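Local structure of beta-glucosidase (Chaetomella raphigera, 6JXG) at residues Lys116-Gly121 / Tyr540-Val545; Phe562-Ile567 / Ser645-Leu650. The protein probably hydrolyses terminal, non-reducing beta-D-glucosyl residues with release of beta-D-glucose, as a glycoside hydrolase family 3 beta-glucosidase of cellulose breakdown. All blocks are in the same frame, centred on the assembly; numbering follows the deposited sequence.

The two contacts lie about 18 Å apart, centre to centre, and together link the three domains of this family 3 glycoside hydrolase. Interaction 1 joins a loop of the N-terminal, TIM-barrel-related domain to a loop of the C-terminal domain; interaction 2 joins the end of helix 559-564, in the same C-terminal domain, to the start of strand 649-658 in the fibronectin type III-like domain. Along the chain they follow in series, the first closing at 540-545 before the second opens at 562-567. They also touch: the rings of Tyr540 and Phe562 meet edge-to-face, so the C-terminal-domain segments of both contacts pack together between the other two domains.

Interaction 1: Lys116-Gly121 / Tyr540-Val545; sequences KIPEAG and YGTAIV
One face of the Tyr540 ring carries Pro118, whose CG sits 3.8 Å from the ring centroid and 18° off its normal, a CH-pi contact displaced toward the rim; at the far end of the ring, the phenol OH is hydrogen-bonded to the backbone, at Thr532 O and Ala534 N. Beside this pair, Thr542 OG1 donates a 2.8 Å hydrogen bond to Lys116 O, meeting a carbonyl lone pair in plane. The threonine's chi1 of 51° sets OG1 between backbone N and carbonyl carbon, and CG2 turns to the aliphatic part of Lys116. Replacing Thr542 by an alanine would probably loosen the two loops here, since the bond to Lys116 O and the methyl packing on Lys116 CG both go. Farther along, Ile544 bends CD1 to within 3.6 Å of Ile117 CG2, over the type I turn Ile117-Ala120, while its CG1 lies against Glu119 CB. One water bridges Lys116 NZ and Ala543 N; Lys116 NZ also forms salt bridges with Asp549 and Glu553. The contact is largely buried, joining the loop between strand 105-106 and helix 131-147 of the barrel-related domain to the C-terminal domain's loop between helices 511-519 and 559-564.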
loop_
_atom_site.group_PDB
_atom_site.type_symbol
_atom_site.label_atom_id
_atom_site.label_comp_id
_atom_site.label_asym_id
_atom_site.label_seq_id
_atom_site.Cartn_x
_atom_site.Cartn_y
_atom_site.Cartn_z
ATOM N N LYS A 116 2.709 10.143 4.681
ATOM C CA LYS A 116 2.864 11.131 5.742
ATOM C C LYS A 116 2.098 12.434 5.445
ATOM O O LYS A 116 1.682 13.143 6.404
ATOM C CB LYS A 116 4.357 11.458 5.985
ATOM C CG LYS A 116 4.667 12.970 5.972
ATOM C CD LYS A 116 5.990 13.194 5.451
ATOM C CE LYS A 116 6.292 14.388 4.632
ATOM N NZ LYS A 116 6.652 15.611 5.340
ATOM N N ILE A 117 1.917 12.725 4.159
ATOM C CA ILE A 117 1.156 13.916 3.684
ATOM C C ILE A 117 -0.167 13.452 3.139
ATOM O O ILE A 117 -0.226 12.768 2.096
ATOM C CB ILE A 117 1.913 14.738 2.609
ATOM C CG1 ILE A 117 3.271 15.189 3.134
ATOM C CG2 ILE A 117 1.041 15.871 2.089
ATOM C CD1 ILE A 117 4.214 15.666 2.077
ATOM N N PRO A 118 -1.258 13.800 3.830
ATOM C CA PRO A 118 -2.551 13.176 3.460
ATOM C C PRO A 118 -3.020 13.467 2.008
ATOM O O PRO A 118 -3.754 12.643 1.396
ATOM C CB PRO A 118 -3.512 13.719 4.506
ATOM C CG PRO A 118 -2.848 14.936 5.041
ATOM C CD PRO A 118 -1.373 14.771 4.933
ATOM N N GLU A 119 -2.580 14.595 1.470
ATOM C CA GLU A 119 -2.914 14.997 0.125
ATOM C C GLU A 119 -2.106 14.270 -0.950
ATOM O O GLU A 119 -2.427 14.360 -2.139
ATOM C CB GLU A 119 -2.632 16.500 -0.109
ATOM C CG GLU A 119 -3.519 17.423 0.730
ATOM C CD GLU A 119 -2.966 17.732 2.128
ATOM O OE1 GLU A 119 -1.966 17.115 2.573
ATOM O OE2 GLU A 119 -3.611 18.617 2.834
ATOM N N ALA A 120 -0.999 13.686 -0.584
ATOM C CA ALA A 120 -0.087 13.196 -1.588
ATOM C C ALA A 120 -0.690 12.127 -2.503
ATOM O O ALA A 120 -1.546 11.297 -2.128
ATOM C CB ALA A 120 1.238 12.788 -0.975
ATOM N N GLY A 121 -0.345 12.216 -3.780
ATOM C CA GLY A 121 -1.217 11.607 -4.788
ATOM C C GLY A 121 -1.167 10.085 -4.957
ATOM O O GLY A 121 -2.084 9.523 -5.555
ATOM N N TYR A 540 -3.179 17.863 10.623
ATOM C CA TYR A 540 -2.181 16.772 10.260
ATOM C C TYR A 540 -0.761 17.232 10.523
ATOM O O TYR A 540 0.130 16.408 10.797
ATOM C CB TYR A 540 -2.298 16.272 8.814
ATOM C CG TYR A 540 -3.544 15.562 8.581
ATOM C CD1 TYR A 540 -3.635 14.198 8.832
ATOM C CD2 TYR A 540 -4.641 16.217 8.112
ATOM C CE1 TYR A 540 -4.804 13.532 8.614
ATOM C CE2 TYR A 540 -5.849 15.551 7.904
ATOM C CZ TYR A 540 -5.951 14.231 8.192
ATOM O OH TYR A 540 -7.127 13.564 8.021
ATOM N N GLY A 541 -0.533 18.561 10.497
ATOM C CA GLY A 541 0.805 19.098 10.692
ATOM C C GLY A 541 1.760 18.843 9.550
ATOM O O GLY A 541 2.960 19.096 9.687
ATOM N N THR A 542 1.257 18.249 8.470
ATOM C CA THR A 542 2.028 18.035 7.215
ATOM C C THR A 542 1.204 18.553 6.072
ATOM O O THR A 542 -0.043 18.653 6.150
ATOM C CB THR A 542 2.310 16.588 6.938
ATOM O OG1 THR A 542 1.088 15.828 7.014
ATOM C CG2 THR A 542 3.259 16.032 7.923
ATOM N N ALA A 543 1.912 18.851 4.991
ATOM C CA ALA A 543 1.306 19.373 3.770
ATOM C C ALA A 543 2.307 19.225 2.596
ATOM O O ALA A 543 3.526 19.004 2.795
ATOM C CB ALA A 543 0.951 20.839 4.018
ATOM N N ILE A 544 1.788 19.355 1.396
ATOM C CA ILE A 544 2.596 19.410 0.175
ATOM C C ILE A 544 3.493 20.635 0.230
ATOM O O ILE A 544 3.019 21.753 0.407
ATOM C CB ILE A 544 1.721 19.468 -1.074
ATOM C CG1 ILE A 544 0.759 18.236 -1.132
ATOM C CG2 ILE A 544 2.579 19.585 -2.330
ATOM C CD1 ILE A 544 1.455 16.875 -1.293
ATOM N N VAL A 545 4.772 20.429 0.060
ATOM C CA VAL A 545 5.766 21.505 0.165
ATOM C C VAL A 545 6.154 22.025 -1.243
ATOM O O VAL A 545 6.149 21.259 -2.220
ATOM C CB VAL A 545 6.888 20.785 0.899
ATOM C CG1 VAL A 545 8.099 20.358 0.140
ATOM C CG2 VAL A 545 6.859 20.839 2.375
HETATM O O HOH W 1 4.923 17.751 4.941
HETATM O O HOH W 2 -2.653 19.106 5.190
#

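Interaction 2: Phe562-Ile567 / Ser645-Leu650; sequences FDQANI and SPPKQL
A Schellman motif ends helix 559-564 where the C-terminal domain meets the fibronectin type III-like domain: Asn566 takes positive phi, and Ile567 N bonds back to Phe562 O at 2.8 Å. The last turn of this helix faces the proline-rich approach to strand 649-658. Pro647 fits against two successive helix residues. Its CG rests 3.9 Å from Asp563 CB, while its CD lies 3.4 Å from Gln564 NE2; the Gln564 chain has CG anti to the backbone N and a bend at chi2 (57°), and crosses the proline at about a right angle, bringing NE2 to its CD-CG side. The Lys648 and Asp563 side chains also cross at about a right angle, the lysine bending at chi3 so that CE passes 3.4 Å from Asp563 OD2. The ammonium group then stands off, NZ and OD2 forming a long salt bridge of 3.9 Å. Water joins the same residues twice: one molecule donates to Asp563 OD2 and accepts from Lys648 N, and another accepts from Lys648 NZ at 2.6 Å and donates weakly to Asp563 OD1. Arg702 forms a salt bridge with OD1, a stronger partner than Lys648 NZ, which bonds to Ser701 O. With two cationic partners nearby, Asp563 is likely to stay ionised; no direct hydrogen bond joins the two segments, whose polar link is the long salt bridge and two bridging waters.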
loop_
_atom_site.group_PDB
_atom_site.type_symbol
_atom_site.label_atom_id
_atom_site.label_comp_id
_atom_site.label_asym_id
_atom_site.label_seq_id
_atom_site.Cartn_x
_atom_site.Cartn_y
_atom_site.Cartn_z
ATOM N N PHE A 562 -1.303 13.566 16.271
ATOM C CA PHE A 562 -2.560 13.901 16.980
ATOM C C PHE A 562 -2.379 13.559 18.456
ATOM O O PHE A 562 -2.791 14.378 19.338
ATOM C CB PHE A 562 -3.774 13.213 16.372
ATOM C CG PHE A 562 -4.148 13.733 15.017
ATOM C CD1 PHE A 562 -5.192 14.607 14.866
ATOM C CD2 PHE A 562 -3.423 13.351 13.863
ATOM C CE1 PHE A 562 -5.554 15.086 13.642
ATOM C CE2 PHE A 562 -3.742 13.894 12.616
ATOM C CZ PHE A 562 -4.825 14.754 12.500
ATOM N N ASP A 563 -1.786 12.381 18.726
ATOM C CA ASP A 563 -1.614 11.936 20.099
ATOM C C ASP A 563 -0.608 12.887 20.824
ATOM O O ASP A 563 -0.886 13.395 21.919
ATOM C CB ASP A 563 -1.110 10.472 20.176
ATOM C CG ASP A 563 -2.095 9.478 19.661
ATOM O OD1 ASP A 563 -3.275 9.835 19.444
ATOM O OD2 ASP A 563 -1.720 8.264 19.535
ATOM N N GLN A 564 0.532 13.153 20.222
ATOM C CA GLN A 564 1.604 13.943 20.906
ATOM C C GLN A 564 1.180 15.396 21.150
ATOM O O GLN A 564 1.561 16.018 22.125
ATOM C CB GLN A 564 2.887 13.957 20.074
ATOM C CG GLN A 564 4.061 14.760 20.688
ATOM C CD GLN A 564 4.462 14.301 22.084
ATOM O OE1 GLN A 564 4.903 15.112 22.924
ATOM N NE2 GLN A 564 4.347 13.005 22.347
ATOM N N ALA A 565 0.405 15.928 20.251
ATOM C CA ALA A 565 -0.022 17.290 20.330
ATOM C C ALA A 565 -1.369 17.433 20.993
ATOM O O ALA A 565 -1.864 18.543 21.092
ATOM C CB ALA A 565 -0.088 17.842 18.913
ATOM N N ASN A 566 -1.991 16.322 21.402
ATOM C CA ASN A 566 -3.269 16.340 22.006
ATOM C C ASN A 566 -4.356 16.952 21.139
ATOM O O ASN A 566 -5.115 17.739 21.648
ATOM C CB ASN A 566 -3.151 17.093 23.353
ATOM C CG ASN A 566 -2.214 16.358 24.299
ATOM O OD1 ASN A 566 -1.062 16.690 24.415
ATOM N ND2 ASN A 566 -2.719 15.276 24.890
ATOM N N ILE A 567 -4.425 16.575 19.848
ATOM C CA ILE A 567 -5.446 17.069 18.938
ATOM C C ILE A 567 -6.454 15.966 18.773
ATOM O O ILE A 567 -6.055 14.835 18.480
ATOM C CB ILE A 567 -4.844 17.430 17.544
ATOM C CG1 ILE A 567 -3.873 18.580 17.671
ATOM C CG2 ILE A 567 -5.992 17.756 16.597
ATOM C CD1 ILE A 567 -2.931 18.854 16.505
ATOM N N SER A 645 9.213 10.011 22.241
ATOM C CA SER A 645 8.658 9.192 21.150
ATOM C C SER A 645 7.134 9.402 21.089
ATOM O O SER A 645 6.552 9.954 22.038
ATOM C CB SER A 645 8.925 7.721 21.426
ATOM O OG SER A 645 10.269 7.451 21.706
ATOM N N PRO A 646 6.494 8.933 20.012
ATOM C CA PRO A 646 5.024 8.987 20.094
ATOM C C PRO A 646 4.553 8.251 21.330
ATOM O O PRO A 646 5.145 7.176 21.714
ATOM C CB PRO A 646 4.561 8.274 18.841
ATOM C CG PRO A 646 5.760 8.310 17.892
ATOM C CD PRO A 646 6.949 8.181 18.829
ATOM N N PRO A 647 3.479 8.765 21.934
ATOM C CA PRO A 647 2.931 8.106 23.128
ATOM C C PRO A 647 2.489 6.675 22.925
ATOM O O PRO A 647 2.714 5.889 23.800
ATOM C CB PRO A 647 1.724 8.965 23.515
ATOM C CG PRO A 647 1.861 10.227 22.748
ATOM C CD PRO A 647 2.813 10.038 21.617
ATOM N N LYS A 648 1.982 6.355 21.727
ATOM C CA LYS A 648 1.437 5.038 21.395
ATOM C C LYS A 648 1.939 4.696 19.976
ATOM O O LYS A 648 1.869 5.528 19.022
ATOM C CB LYS A 648 -0.123 5.100 21.308
ATOM C CG LYS A 648 -0.908 4.903 22.612
ATOM C CD LYS A 648 -2.430 5.056 22.443
ATOM C CE LYS A 648 -2.791 6.531 22.224
ATOM N NZ LYS A 648 -4.185 7.005 22.322
ATOM N N GLN A 649 2.416 3.479 19.794
ATOM C CA GLN A 649 2.814 3.030 18.437
ATOM C C GLN A 649 2.248 1.647 18.217
ATOM O O GLN A 649 2.462 0.744 19.052
ATOM C CB GLN A 649 4.316 2.915 18.392
ATOM C CG GLN A 649 4.983 4.261 18.372
ATOM C CD GLN A 649 6.430 4.146 18.031
ATOM O OE1 GLN A 649 6.806 4.215 16.871
ATOM N NE2 GLN A 649 7.254 3.951 19.023
ATOM N N LEU A 650 1.552 1.453 17.102
ATOM C CA LEU A 650 0.957 0.185 16.804
ATOM C C LEU A 650 2.037 -0.850 16.736
ATOM O O LEU A 650 3.003 -0.629 16.014
ATOM C CB LEU A 650 0.256 0.224 15.443
ATOM C CG LEU A 650 -0.575 -1.002 15.131
ATOM C CD1 LEU A 650 -1.821 -1.217 15.954
ATOM C CD2 LEU A 650 -0.861 -1.196 13.638
HETATM O O HOH W 3 0.962 8.089 19.435
HETATM O O HOH W 4 -4.480 9.572 21.954
#